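Local coordinates for uncharacterized protein (Escherichia coli O157:H7, PDB 4ZV9), which is of unknown function but, as a member of the dienelactone hydrolase family with an alpha/beta-hydrolase fold, probably acts as a hydrolase, at residues R29-P35 against Y70-D76; R52-P56 against Y84-D88; A167-L171 against K196-A200; A200-P204 against L225-R229. The contacts are given in a common frame with arbitrary orientation. Residue numbers count along the deposited sequence, not the author numbering.

Interaction 1 of 4, residues R29-P35 against Y70-D76; sequences RGYLVKP and YIALAPD
Two extended strands, 29-35 and 71-75, run antiparallel with axes 4.4 Å apart and directions at 159°. In hydrogen-bonded pairs, Tyr31 N donates to Ala74 O at 3.0 Å and Ala74 N to Tyr31 O at 2.9 Å; Val33 N to Ala72 O and Ala72 N to Val33 O are both 2.8 Å; Asp76 N adds a bond to Arg29 O at 2.9 Å. Between these rungs Gly30 faces Pro75 (CA-CA 3.9 Å) and Leu32 faces Leu73. The hollow over Gly30, bare of a side chain, is filled by Leu73 CD1, 4.1 Å from Gly30 CA; an ideal CB there would clash. With Leu32 in the tp rotamer, its CD1 wedges between Ile71 CG2 (3.6 Å) and Leu73 CB (4.1 Å). On the other face, small Ala72 and Ala74 lie beside Val33 and Tyr31. This is the antiparallel portion of the alpha/beta-hydrolase sheet: strand 12-21 flanks 29-35, strand 42-48 flanks 71-75, helix 56-67 covers the Tyr31-Val33 face, and helix 100-116 packs on Leu73 and Pro75.

Interaction 2 of 4, residues R52-P56 against Y84-D88; sequences RGLNP and YPGND
One carboxylate, that of Asp88, gathers an arginine, an asparagine and a tyrosine where two irregular loops of the alpha/beta-hydrolase fold meet. Segment 52-56 follows strand 42-48, makes an inverse gamma turn centred on Leu54 and enters helix 56-67 with Asn55 as N-cap; segment 84-88 leads into helix 88-97 with Asn87 as N-cap. The nearest CA atoms are those of Arg52 and Asp88, 5.7 Å apart. Arg52, chi1 p, makes a salt bridge through NE to Asp88 OD2 at 2.8 Å, while its NH2 pairs with Glu50. Tyr84, chi1 t, lays a ring face beneath Asn55 CB, a CH-pi contact 3.7 Å from CB to the ring centroid, and meets Arg52 O edge-on, CD1 to O 3.3 Å. Tyr84 OH donates to Asp88 OD1 at 2.6 Å, and Asn55 ND2 reaches that same OD1 at 3.1 Å. A water donates to Asp88 OD2 at 2.8 Å and accepts from Arg52 NH2 at 3.0 Å.

Interaction 3 of 4, residues A167-L171 against K196-A200; sequences APLLL and KVYEA
Strands 169-171 and 198-200 run parallel, their directions only 4° apart and their axes 4.7 Å apart, in the register Leu169-Tyr198, Leu170-Glu199 and Leu171-Ala200. The backbone ladder alternates: Leu169 N donates to Val197 O at 3.1 Å, Glu199 N to Leu169 O at 2.9 Å, and Leu171 N to Glu199 O at 2.9 Å. Just ahead of the first rung, a water donates to Ala167 O (2.8 Å) and to Val197 O (2.9 Å), joining the two loops that lead into the strands. In the alpha/beta-hydrolase fold these neighbours belong to the C-terminal part of the parallel sheet, with helix 184-193 in the crossover between them. On the face with Leu169, Leu171, Tyr198 and Ala200, Leu169 CB meets Tyr198 CB at 4.0 Å and Leu171 CB meets Ala200 CB at 4.2 Å. Leu171, chi1 m, also brings CD1 to 4.3 Å from Tyr198 CB; Tyr198, chi1 p, carries its hydroxyl on to Glu188. Across the sheet Leu170, a tp rotamer, sets CD1 4.1 Å from Glu199 CB, beneath Trp233 of helix 220-237. At the strand entrance Pro168 CB packs on Val197 CG1 at 3.9 Å.

Interaction 4 of 4, residues A200-P204 against L225-R229; sequences AYIYP and LAWQR
Helix segment 225-229 runs nearly antiparallel to strand 200-203, at 169°, with axes 11.0 Å apart; two tyrosines, both with chi1 m, bridge this strand-helix layer packing of the alpha/beta-hydrolase fold. Leu225 begins the contact, its CD2 4.0 Å from Tyr203 CE2. Ala226, one residue on, is small enough to admit the end of the same ring: its CB lies 3.7 Å from Tyr203 CZ and its CA 3.3 Å from Tyr203 OH. A helical turn after Leu225, held by the Arg229 N to Leu225 O bond of 3.0 Å, Arg229 extends from chi1 m through trans chi2 and chi3. Its guanidinium lies flat on Tyr201, planes at 14°, with CZ 3.7 Å from the ring centroid; its CD makes a CH-pi contact with that ring. Arg229 NH1 donates to Tyr203 OH at 3.0 Å, and this hydroxyl also bonds His172 ND1. Arg229 thus uses its guanidinium face for cation-pi stacking and its edge for hydrogen bonding, so the positive charge is met by two aromatic residues here.

Along the chain, interactions 1 and 2 interlock, their segments alternating, and both close before interactions 3 and 4 begin. The first two have centres about 16 Å apart and touch: the side chain of Leu54 packs against Tyr31 and Ala74, joining the loop 52-56 to the strands at the C-terminal end of strand 71-75. Interactions 3 and 4 share Ala200 and strand 198-203, with centres about 13 Å apart; Leu170 passes from the strand pairing to Tyr201 and the helix bearing Arg229. Interaction 1 lies across the chain's centre from both, centres about 23 and 24 Å away. The four thus sample both flanks of one alpha/beta-hydrolase domain, sheet strands, connecting loops and covering helix alike.

Interaction 1 of 4, residues R29-P35 against Y70-D76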
loop_
_atom_site.group_PDB
_atom_site.type_symbol
_atom_site.label_atom_id
_atom_site.label_comp_id
_atom_site.label_asym_id
_atom_site.label_seq_id
_atom_site.Cartn_x
_atom_site.Cartn_y
_atom_site.Cartn_z
ATOM N N ARG A 29 -2.225 8.602 -13.513
ATOM C CA ARG A 29 -3.595 8.581 -13.015
ATOM C C ARG A 29 -3.649 7.840 -11.687
ATOM O O ARG A 29 -2.971 6.822 -11.511
ATOM C CB ARG A 29 -4.456 7.863 -14.041
ATOM C CG ARG A 29 -5.868 7.481 -13.621
ATOM C CD ARG A 29 -6.575 6.837 -14.807
ATOM N NE ARG A 29 -7.824 6.151 -14.472
ATOM C CZ ARG A 29 -9.042 6.692 -14.567
ATOM N NH1 ARG A 29 -9.209 7.949 -14.943
ATOM N NH2 ARG A 29 -10.105 5.963 -14.262
ATOM N N GLY A 30 -4.460 8.341 -10.764
ATOM C CA GLY A 30 -4.659 7.710 -9.474
ATOM C C GLY A 30 -6.077 7.915 -8.954
ATOM O O GLY A 30 -6.757 8.863 -9.348
ATOM N N TYR A 31 -6.517 7.001 -8.099
ATOM C CA TYR A 31 -7.811 7.068 -7.443
ATOM C C TYR A 31 -7.600 7.707 -6.073
ATOM O O TYR A 31 -6.915 7.135 -5.199
ATOM C CB TYR A 31 -8.365 5.655 -7.318
ATOM C CG TYR A 31 -9.775 5.516 -6.769
ATOM C CD1 TYR A 31 -10.867 6.068 -7.429
ATOM C CD2 TYR A 31 -10.020 4.740 -5.638
ATOM C CE1 TYR A 31 -12.158 5.865 -6.958
ATOM C CE2 TYR A 31 -11.307 4.533 -5.170
ATOM C CZ TYR A 31 -12.361 5.110 -5.803
ATOM O OH TYR A 31 -13.636 4.901 -5.311
ATOM N N LEU A 32 -8.109 8.920 -5.901
ATOM C CA LEU A 32 -7.948 9.671 -4.668
ATOM C C LEU A 32 -9.257 9.639 -3.871
ATOM O O LEU A 32 -10.294 10.044 -4.400
ATOM C CB LEU A 32 -7.608 11.129 -5.001
ATOM C CG LEU A 32 -7.371 12.102 -3.832
ATOM C CD1 LEU A 32 -6.057 11.794 -3.151
ATOM C CD2 LEU A 32 -7.338 13.539 -4.347
ATOM N N VAL A 33 -9.209 9.192 -2.610
ATOM C CA VAL A 33 -10.402 9.156 -1.777
ATOM C C VAL A 33 -10.162 9.910 -0.474
ATOM O O VAL A 33 -9.179 9.645 0.216
ATOM C CB VAL A 33 -10.843 7.720 -1.426
ATOM C CG1 VAL A 33 -12.275 7.740 -0.895
ATOM C CG2 VAL A 33 -10.775 6.813 -2.645
ATOM N N LYS A 34 -11.070 10.825 -0.129
ATOM C CA LYS A 34 -10.968 11.636 1.090
ATOM C C LYS A 34 -12.173 11.414 1.987
ATOM O O LYS A 34 -13.252 11.063 1.494
ATOM C CB LYS A 34 -11.019 13.121 0.743
ATOM C CG LYS A 34 -9.985 13.613 -0.229
ATOM C CD LYS A 34 -10.311 15.029 -0.685
ATOM C CE LYS A 34 -9.244 15.512 -1.648
ATOM N NZ LYS A 34 -9.589 16.798 -2.303
ATOM N N PRO A 35 -12.018 11.653 3.300
ATOM C CA PRO A 35 -13.187 11.683 4.165
ATOM C C PRO A 35 -14.074 12.835 3.674
ATOM O O PRO A 35 -13.553 13.904 3.346
ATOM C CB PRO A 35 -12.604 12.004 5.560
ATOM C CG PRO A 35 -11.180 11.582 5.489
ATOM C CD PRO A 35 -10.759 11.784 4.052
ATOM N N TYR A 70 -8.452 8.990 6.661
ATOM C CA TYR A 70 -7.235 9.454 5.972
ATOM C C TYR A 70 -7.479 9.732 4.496
ATOM O O TYR A 70 -8.429 9.194 3.908
ATOM C CB TYR A 70 -6.140 8.414 6.111
ATOM C CG TYR A 70 -5.928 7.997 7.557
ATOM C CD1 TYR A 70 -5.285 8.835 8.445
ATOM C CD2 TYR A 70 -6.426 6.788 8.034
ATOM C CE1 TYR A 70 -5.111 8.475 9.780
ATOM C CE2 TYR A 70 -6.260 6.414 9.359
ATOM C CZ TYR A 70 -5.599 7.264 10.232
ATOM O OH TYR A 70 -5.437 6.904 11.559
ATOM N N ILE A 71 -6.647 10.582 3.895
ATOM C CA ILE A 71 -6.716 10.797 2.440
ATOM C C ILE A 71 -5.938 9.650 1.821
ATOM O O ILE A 71 -4.774 9.470 2.132
ATOM C CB ILE A 71 -6.084 12.125 1.981
ATOM C CG1 ILE A 71 -6.840 13.300 2.605
ATOM C CG2 ILE A 71 -6.162 12.227 0.457
ATOM C CD1 ILE A 71 -6.150 14.637 2.443
ATOM N N ALA A 72 -6.578 8.885 0.939
ATOM C CA ALA A 72 -5.933 7.750 0.311
ATOM C C ALA A 72 -5.710 8.003 -1.174
ATOM O O ALA A 72 -6.591 8.522 -1.862
ATOM C CB ALA A 72 -6.787 6.509 0.510
ATOM N N LEU A 73 -4.521 7.662 -1.655
ATOM C CA LEU A 73 -4.210 7.757 -3.073
ATOM C C LEU A 73 -3.688 6.410 -3.545
ATOM O O LEU A 73 -2.699 5.902 -3.006
ATOM C CB LEU A 73 -3.176 8.827 -3.341
ATOM C CG LEU A 73 -2.677 8.920 -4.786
ATOM C CD1 LEU A 73 -3.805 9.177 -5.789
ATOM C CD2 LEU A 73 -1.644 10.017 -4.906
ATOM N N ALA A 74 -4.378 5.821 -4.516
ATOM C CA ALA A 74 -4.008 4.538 -5.112
ATOM C C ALA A 74 -3.655 4.761 -6.576
ATOM O O ALA A 74 -4.555 4.897 -7.414
ATOM C CB ALA A 74 -5.164 3.549 -4.992
ATOM N N PRO A 75 -2.352 4.842 -6.900
ATOM C CA PRO A 75 -1.985 5.065 -8.294
ATOM C C PRO A 75 -2.317 3.888 -9.209
ATOM O O PRO A 75 -2.407 2.744 -8.742
ATOM C CB PRO A 75 -0.457 5.271 -8.220
ATOM C CG PRO A 75 -0.189 5.704 -6.835
ATOM C CD PRO A 75 -1.188 4.935 -6.007
ATOM N N ASP A 76 -2.432 4.166 -10.505
ATOM C CA ASP A 76 -2.624 3.128 -11.504
ATOM C C ASP A 76 -1.310 2.819 -12.236
ATOM O O ASP A 76 -0.857 3.566 -13.125
ATOM C CB ASP A 76 -3.688 3.530 -12.523
ATOM C CG ASP A 76 -4.082 2.380 -13.436
ATOM O OD1 ASP A 76 -3.520 1.261 -13.314
ATOM O OD2 ASP A 76 -4.956 2.618 -14.280
HETATM O O HOH W 1 -7.472 2.755 -13.749
#

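Interaction 2 of 4, residues R52-P56 against Y84-D88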
loop_
_atom_site.group_PDB
_atom_site.type_symbol
_atom_site.label_atom_id
_atom_site.label_comp_id
_atom_site.label_asym_id
_atom_site.label_seq_id
_atom_site.Cartn_x
_atom_site.Cartn_y
_atom_site.Cartn_z
ATOM N N ARG A 52 -1.407 -6.753 -10.793
ATOM C CA ARG A 52 -2.338 -6.667 -11.904
ATOM C C ARG A 52 -3.067 -5.329 -12.014
ATOM O O ARG A 52 -4.202 -5.279 -12.481
ATOM C CB ARG A 52 -3.322 -7.832 -11.823
ATOM C CG ARG A 52 -3.978 -8.028 -10.463
ATOM C CD ARG A 52 -4.038 -9.499 -10.194
ATOM N NE ARG A 52 -4.911 -9.903 -9.092
ATOM C CZ ARG A 52 -4.508 -10.364 -7.920
ATOM N NH1 ARG A 52 -3.206 -10.440 -7.641
ATOM N NH2 ARG A 52 -5.413 -10.742 -7.021
ATOM N N GLY A 53 -2.400 -4.257 -11.591
ATOM C CA GLY A 53 -2.931 -2.905 -11.711
ATOM C C GLY A 53 -4.012 -2.529 -10.707
ATOM O O GLY A 53 -4.281 -3.252 -9.743
ATOM N N LEU A 54 -4.647 -1.395 -10.973
ATOM C CA LEU A 54 -5.614 -0.807 -10.083
ATOM C C LEU A 54 -6.990 -1.399 -10.331
ATOM O O LEU A 54 -7.749 -0.874 -11.143
ATOM C CB LEU A 54 -5.626 0.708 -10.294
ATOM C CG LEU A 54 -6.555 1.501 -9.361
ATOM C CD1 LEU A 54 -6.199 1.275 -7.910
ATOM C CD2 LEU A 54 -6.484 2.981 -9.704
ATOM N N ASN A 55 -7.280 -2.513 -9.670
ATOM C CA ASN A 55 -8.526 -3.229 -9.885
ATOM C C ASN A 55 -9.562 -2.835 -8.820
ATOM O O ASN A 55 -9.242 -2.080 -7.908
ATOM C CB ASN A 55 -8.275 -4.755 -10.001
ATOM C CG ASN A 55 -7.842 -5.415 -8.693
ATOM O OD1 ASN A 55 -7.766 -4.799 -7.640
ATOM N ND2 ASN A 55 -7.543 -6.707 -8.782
ATOM N N PRO A 56 -10.804 -3.313 -8.941
ATOM C CA PRO A 56 -11.811 -2.872 -7.964
ATOM C C PRO A 56 -11.516 -3.166 -6.481
ATOM O O PRO A 56 -11.993 -2.426 -5.616
ATOM C CB PRO A 56 -13.081 -3.571 -8.436
ATOM C CG PRO A 56 -12.887 -3.692 -9.920
ATOM C CD PRO A 56 -11.417 -4.027 -10.073
ATOM N N TYR A 84 -6.114 -0.464 -16.019
ATOM C CA TYR A 84 -6.656 -1.765 -15.722
ATOM C C TYR A 84 -7.561 -2.210 -16.903
ATOM O O TYR A 84 -8.536 -1.534 -17.248
ATOM C CB TYR A 84 -7.440 -1.771 -14.409
ATOM C CG TYR A 84 -7.963 -3.133 -14.038
ATOM C CD1 TYR A 84 -7.086 -4.124 -13.623
ATOM C CD2 TYR A 84 -9.332 -3.433 -14.098
ATOM C CE1 TYR A 84 -7.531 -5.391 -13.328
ATOM C CE2 TYR A 84 -9.796 -4.688 -13.767
ATOM C CZ TYR A 84 -8.880 -5.671 -13.391
ATOM O OH TYR A 84 -9.313 -6.927 -13.049
ATOM N N PRO A 85 -7.241 -3.362 -17.532
ATOM C CA PRO A 85 -7.985 -3.800 -18.718
ATOM C C PRO A 85 -9.325 -4.492 -18.477
ATOM O O PRO A 85 -9.978 -4.879 -19.438
ATOM C CB PRO A 85 -7.013 -4.774 -19.387
ATOM C CG PRO A 85 -6.287 -5.388 -18.230
ATOM C CD PRO A 85 -6.146 -4.299 -17.211
ATOM N N GLY A 86 -9.728 -4.660 -17.228
ATOM C CA GLY A 86 -11.020 -5.241 -16.895
ATOM C C GLY A 86 -10.972 -6.626 -16.290
ATOM O O GLY A 86 -11.984 -7.104 -15.739
ATOM N N ASN A 87 -9.834 -7.301 -16.452
ATOM C CA ASN A 87 -9.631 -8.615 -15.851
ATOM C C ASN A 87 -8.201 -8.769 -15.345
ATOM O O ASN A 87 -7.261 -8.213 -15.917
ATOM C CB ASN A 87 -9.982 -9.756 -16.805
ATOM C CG ASN A 87 -9.094 -9.785 -18.017
ATOM O OD1 ASN A 87 -8.093 -10.497 -18.030
ATOM N ND2 ASN A 87 -9.460 -9.024 -19.063
ATOM N N ASP A 88 -8.063 -9.568 -14.294
ATOM C CA ASP A 88 -6.782 -9.749 -13.640
ATOM C C ASP A 88 -5.718 -10.456 -14.486
ATOM O O ASP A 88 -4.543 -10.124 -14.374
ATOM C CB ASP A 88 -6.981 -10.463 -12.300
ATOM C CG ASP A 88 -7.485 -9.529 -11.199
ATOM O OD1 ASP A 88 -7.796 -8.342 -11.460
ATOM O OD2 ASP A 88 -7.586 -10.010 -10.055
HETATM O O HOH W 2 -8.132 -9.501 -7.387
#

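Interaction 3 of 4, residues A167-L171 against K196-A200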
loop_
_atom_site.group_PDB
_atom_site.type_symbol
_atom_site.label_atom_id
_atom_site.label_comp_id
_atom_site.label_asym_id
_atom_site.label_seq_id
_atom_site.Cartn_x
_atom_site.Cartn_y
_atom_site.Cartn_z
ATOM N N ALA A 167 10.733 4.687 8.963
ATOM C CA ALA A 167 9.306 4.479 9.141
ATOM C C ALA A 167 9.034 3.211 9.952
ATOM O O ALA A 167 9.561 2.142 9.629
ATOM C CB ALA A 167 8.621 4.354 7.787
ATOM N N PRO A 168 8.193 3.327 10.995
ATOM C CA PRO A 168 7.746 2.149 11.742
ATOM C C PRO A 168 7.031 1.172 10.819
ATOM O O PRO A 168 6.138 1.581 10.071
ATOM C CB PRO A 168 6.770 2.729 12.767
ATOM C CG PRO A 168 7.249 4.121 12.981
ATOM C CD PRO A 168 7.757 4.580 11.641
ATOM N N LEU A 169 7.438 -0.091 10.876
ATOM C CA LEU A 169 6.940 -1.136 9.968
ATOM C C LEU A 169 5.976 -2.095 10.628
ATOM O O LEU A 169 6.271 -2.635 11.704
ATOM C CB LEU A 169 8.113 -1.973 9.467
ATOM C CG LEU A 169 9.002 -1.384 8.388
ATOM C CD1 LEU A 169 10.297 -2.183 8.329
ATOM C CD2 LEU A 169 8.272 -1.429 7.064
ATOM N N LEU A 170 4.842 -2.323 9.982
ATOM C CA LEU A 170 3.888 -3.329 10.423
ATOM C C LEU A 170 3.833 -4.326 9.285
ATOM O O LEU A 170 3.331 -4.005 8.209
ATOM C CB LEU A 170 2.504 -2.735 10.697
ATOM C CG LEU A 170 1.402 -3.759 10.994
ATOM C CD1 LEU A 170 1.703 -4.583 12.244
ATOM C CD2 LEU A 170 0.068 -3.049 11.136
ATOM N N LEU A 171 4.334 -5.539 9.516
ATOM C CA LEU A 171 4.378 -6.533 8.455
ATOM C C LEU A 171 3.393 -7.687 8.683
ATOM O O LEU A 171 3.341 -8.271 9.769
ATOM C CB LEU A 171 5.792 -7.085 8.282
ATOM C CG LEU A 171 6.885 -6.021 8.130
ATOM C CD1 LEU A 171 7.574 -5.762 9.465
ATOM C CD2 LEU A 171 7.928 -6.436 7.116
ATOM N N LYS A 196 15.397 -1.098 14.807
ATOM C CA LYS A 196 14.276 -0.507 14.084
ATOM C C LYS A 196 12.940 -0.858 14.723
ATOM O O LYS A 196 12.796 -1.910 15.342
ATOM C CB LYS A 196 14.288 -0.958 12.625
ATOM C CG LYS A 196 15.562 -0.585 11.878
ATOM C CD LYS A 196 15.800 0.920 11.875
ATOM C CE LYS A 196 17.050 1.275 11.094
ATOM N NZ LYS A 196 17.305 2.744 11.087
ATOM N N VAL A 197 11.984 0.060 14.596
ATOM C CA VAL A 197 10.649 -0.114 15.159
ATOM C C VAL A 197 9.841 -0.929 14.171
ATOM O O VAL A 197 9.655 -0.509 13.024
ATOM C CB VAL A 197 9.963 1.255 15.419
ATOM C CG1 VAL A 197 8.508 1.082 15.858
ATOM C CG2 VAL A 197 10.738 2.043 16.476
ATOM N N TYR A 198 9.360 -2.093 14.602
ATOM C CA TYR A 198 8.518 -2.918 13.749
ATOM C C TYR A 198 7.676 -3.878 14.567
ATOM O O TYR A 198 7.976 -4.150 15.726
ATOM C CB TYR A 198 9.373 -3.740 12.771
ATOM C CG TYR A 198 10.031 -4.943 13.417
ATOM C CD1 TYR A 198 11.205 -4.807 14.149
ATOM C CD2 TYR A 198 9.465 -6.208 13.325
ATOM C CE1 TYR A 198 11.795 -5.895 14.762
ATOM C CE2 TYR A 198 10.055 -7.311 13.934
ATOM C CZ TYR A 198 11.217 -7.145 14.647
ATOM O OH TYR A 198 11.808 -8.231 15.257
ATOM N N GLU A 199 6.604 -4.366 13.950
ATOM C CA GLU A 199 5.810 -5.467 14.500
ATOM C C GLU A 199 5.496 -6.350 13.308
ATOM O O GLU A 199 5.188 -5.843 12.226
ATOM C CB GLU A 199 4.511 -5.012 15.168
ATOM C CG GLU A 199 4.705 -4.298 16.492
ATOM C CD GLU A 199 3.394 -3.962 17.186
ATOM O OE1 GLU A 199 2.330 -4.483 16.785
ATOM O OE2 GLU A 199 3.428 -3.176 18.154
ATOM N N ALA A 200 5.621 -7.661 13.489
ATOM C CA ALA A 200 5.352 -8.592 12.398
ATOM C C ALA A 200 4.430 -9.676 12.888
ATOM O O ALA A 200 4.550 -10.138 14.018
ATOM C CB ALA A 200 6.639 -9.194 11.869
HETATM O O HOH W 3 11.457 0.822 11.173
#

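Interaction 4 of 4, residues A200-P204 against L225-R229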
loop_
_atom_site.group_PDB
_atom_site.type_symbol
_atom_site.label_atom_id
_atom_site.label_comp_id
_atom_site.label_asym_id
_atom_site.label_seq_id
_atom_site.Cartn_x
_atom_site.Cartn_y
_atom_site.Cartn_z
ATOM N N ALA A 200 5.621 -7.661 13.489
ATOM C CA ALA A 200 5.352 -8.592 12.398
ATOM C C ALA A 200 4.430 -9.676 12.888
ATOM O O ALA A 200 4.550 -10.138 14.018
ATOM C CB ALA A 200 6.639 -9.194 11.869
ATOM N N TYR A 201 3.489 -10.057 12.037
ATOM C CA TYR A 201 2.519 -11.079 12.382
ATOM C C TYR A 201 2.432 -12.111 11.282
ATOM O O TYR A 201 2.369 -11.769 10.094
ATOM C CB TYR A 201 1.145 -10.455 12.618
ATOM C CG TYR A 201 1.142 -9.511 13.782
ATOM C CD1 TYR A 201 1.016 -9.990 15.091
ATOM C CD2 TYR A 201 1.299 -8.144 13.590
ATOM C CE1 TYR A 201 1.031 -9.122 16.170
ATOM C CE2 TYR A 201 1.305 -7.267 14.660
ATOM C CZ TYR A 201 1.179 -7.760 15.945
ATOM O OH TYR A 201 1.204 -6.893 17.006
ATOM N N ILE A 202 2.450 -13.375 11.688
ATOM C CA ILE A 202 2.293 -14.481 10.765
ATOM C C ILE A 202 0.917 -15.067 11.049
ATOM O O ILE A 202 0.661 -15.537 12.150
ATOM C CB ILE A 202 3.404 -15.527 10.947
ATOM C CG1 ILE A 202 4.754 -14.873 10.668
ATOM C CG2 ILE A 202 3.198 -16.698 9.997
ATOM C CD1 ILE A 202 5.942 -15.704 11.100
ATOM N N TYR A 203 0.047 -15.054 10.043
ATOM C CA TYR A 203 -1.328 -15.509 10.193
ATOM C C TYR A 203 -1.387 -17.004 9.886
ATOM O O TYR A 203 -1.048 -17.414 8.773
ATOM C CB TYR A 203 -2.254 -14.670 9.289
ATOM C CG TYR A 203 -2.236 -13.213 9.712
ATOM C CD1 TYR A 203 -1.196 -12.375 9.334
ATOM C CD2 TYR A 203 -3.222 -12.693 10.553
ATOM C CE1 TYR A 203 -1.151 -11.055 9.755
ATOM C CE2 TYR A 203 -3.187 -11.374 10.977
ATOM C CZ TYR A 203 -2.151 -10.557 10.575
ATOM O OH TYR A 203 -2.093 -9.241 10.999
ATOM N N PRO A 204 -1.784 -17.828 10.882
ATOM C CA PRO A 204 -1.766 -19.278 10.659
ATOM C C PRO A 204 -2.820 -19.800 9.690
ATOM O O PRO A 204 -3.895 -19.222 9.553
ATOM C CB PRO A 204 -2.008 -19.860 12.060
ATOM C CG PRO A 204 -2.745 -18.798 12.796
ATOM C CD PRO A 204 -2.306 -17.477 12.218
ATOM N N LEU A 225 -8.477 -9.111 11.109
ATOM C CA LEU A 225 -7.482 -8.909 12.167
ATOM C C LEU A 225 -6.311 -8.074 11.668
ATOM O O LEU A 225 -5.893 -7.112 12.315
ATOM C CB LEU A 225 -6.983 -10.253 12.692
ATOM C CG LEU A 225 -5.944 -10.219 13.819
ATOM C CD1 LEU A 225 -6.445 -9.472 15.049
ATOM C CD2 LEU A 225 -5.577 -11.654 14.193
ATOM N N ALA A 226 -5.790 -8.416 10.495
ATOM C CA ALA A 226 -4.707 -7.632 9.890
ATOM C C ALA A 226 -5.132 -6.175 9.657
ATOM O O ALA A 226 -4.341 -5.235 9.869
ATOM C CB ALA A 226 -4.247 -8.262 8.595
ATOM N N TRP A 227 -6.375 -5.974 9.224
ATOM C CA TRP A 227 -6.825 -4.619 8.956
ATOM C C TRP A 227 -6.955 -3.817 10.255
ATOM O O TRP A 227 -6.605 -2.646 10.287
ATOM C CB TRP A 227 -8.129 -4.593 8.168
ATOM C CG TRP A 227 -8.426 -3.235 7.618
ATOM C CD1 TRP A 227 -9.447 -2.418 7.974
ATOM C CD2 TRP A 227 -7.668 -2.524 6.620
ATOM N NE1 TRP A 227 -9.403 -1.252 7.236
ATOM C CE2 TRP A 227 -8.317 -1.296 6.403
ATOM C CE3 TRP A 227 -6.518 -2.820 5.885
ATOM C CZ2 TRP A 227 -7.846 -0.348 5.484
ATOM C CZ3 TRP A 227 -6.058 -1.899 4.965
ATOM C CH2 TRP A 227 -6.728 -0.672 4.763
ATOM N N GLN A 228 -7.474 -4.446 11.304
ATOM C CA GLN A 228 -7.610 -3.765 12.592
ATOM C C GLN A 228 -6.254 -3.323 13.074
ATOM O O GLN A 228 -6.099 -2.195 13.529
ATOM C CB GLN A 228 -8.212 -4.695 13.636
ATOM C CG GLN A 228 -8.436 -4.085 15.022
ATOM C CD GLN A 228 -8.933 -5.103 16.045
ATOM O OE1 GLN A 228 -8.645 -6.304 15.959
ATOM N NE2 GLN A 228 -9.676 -4.621 17.031
ATOM N N ARG A 229 -5.268 -4.205 12.966
ATOM C CA ARG A 229 -3.903 -3.859 13.345
ATOM C C ARG A 229 -3.349 -2.708 12.496
ATOM O O ARG A 229 -2.655 -1.823 13.003
ATOM C CB ARG A 229 -2.996 -5.079 13.246
ATOM C CG ARG A 229 -3.209 -6.066 14.378
ATOM C CD ARG A 229 -2.580 -7.402 14.037
ATOM N NE ARG A 229 -2.628 -8.332 15.163
ATOM C CZ ARG A 229 -2.426 -9.640 15.068
ATOM N NH1 ARG A 229 -2.195 -10.214 13.887
ATOM N NH2 ARG A 229 -2.471 -10.389 16.166
#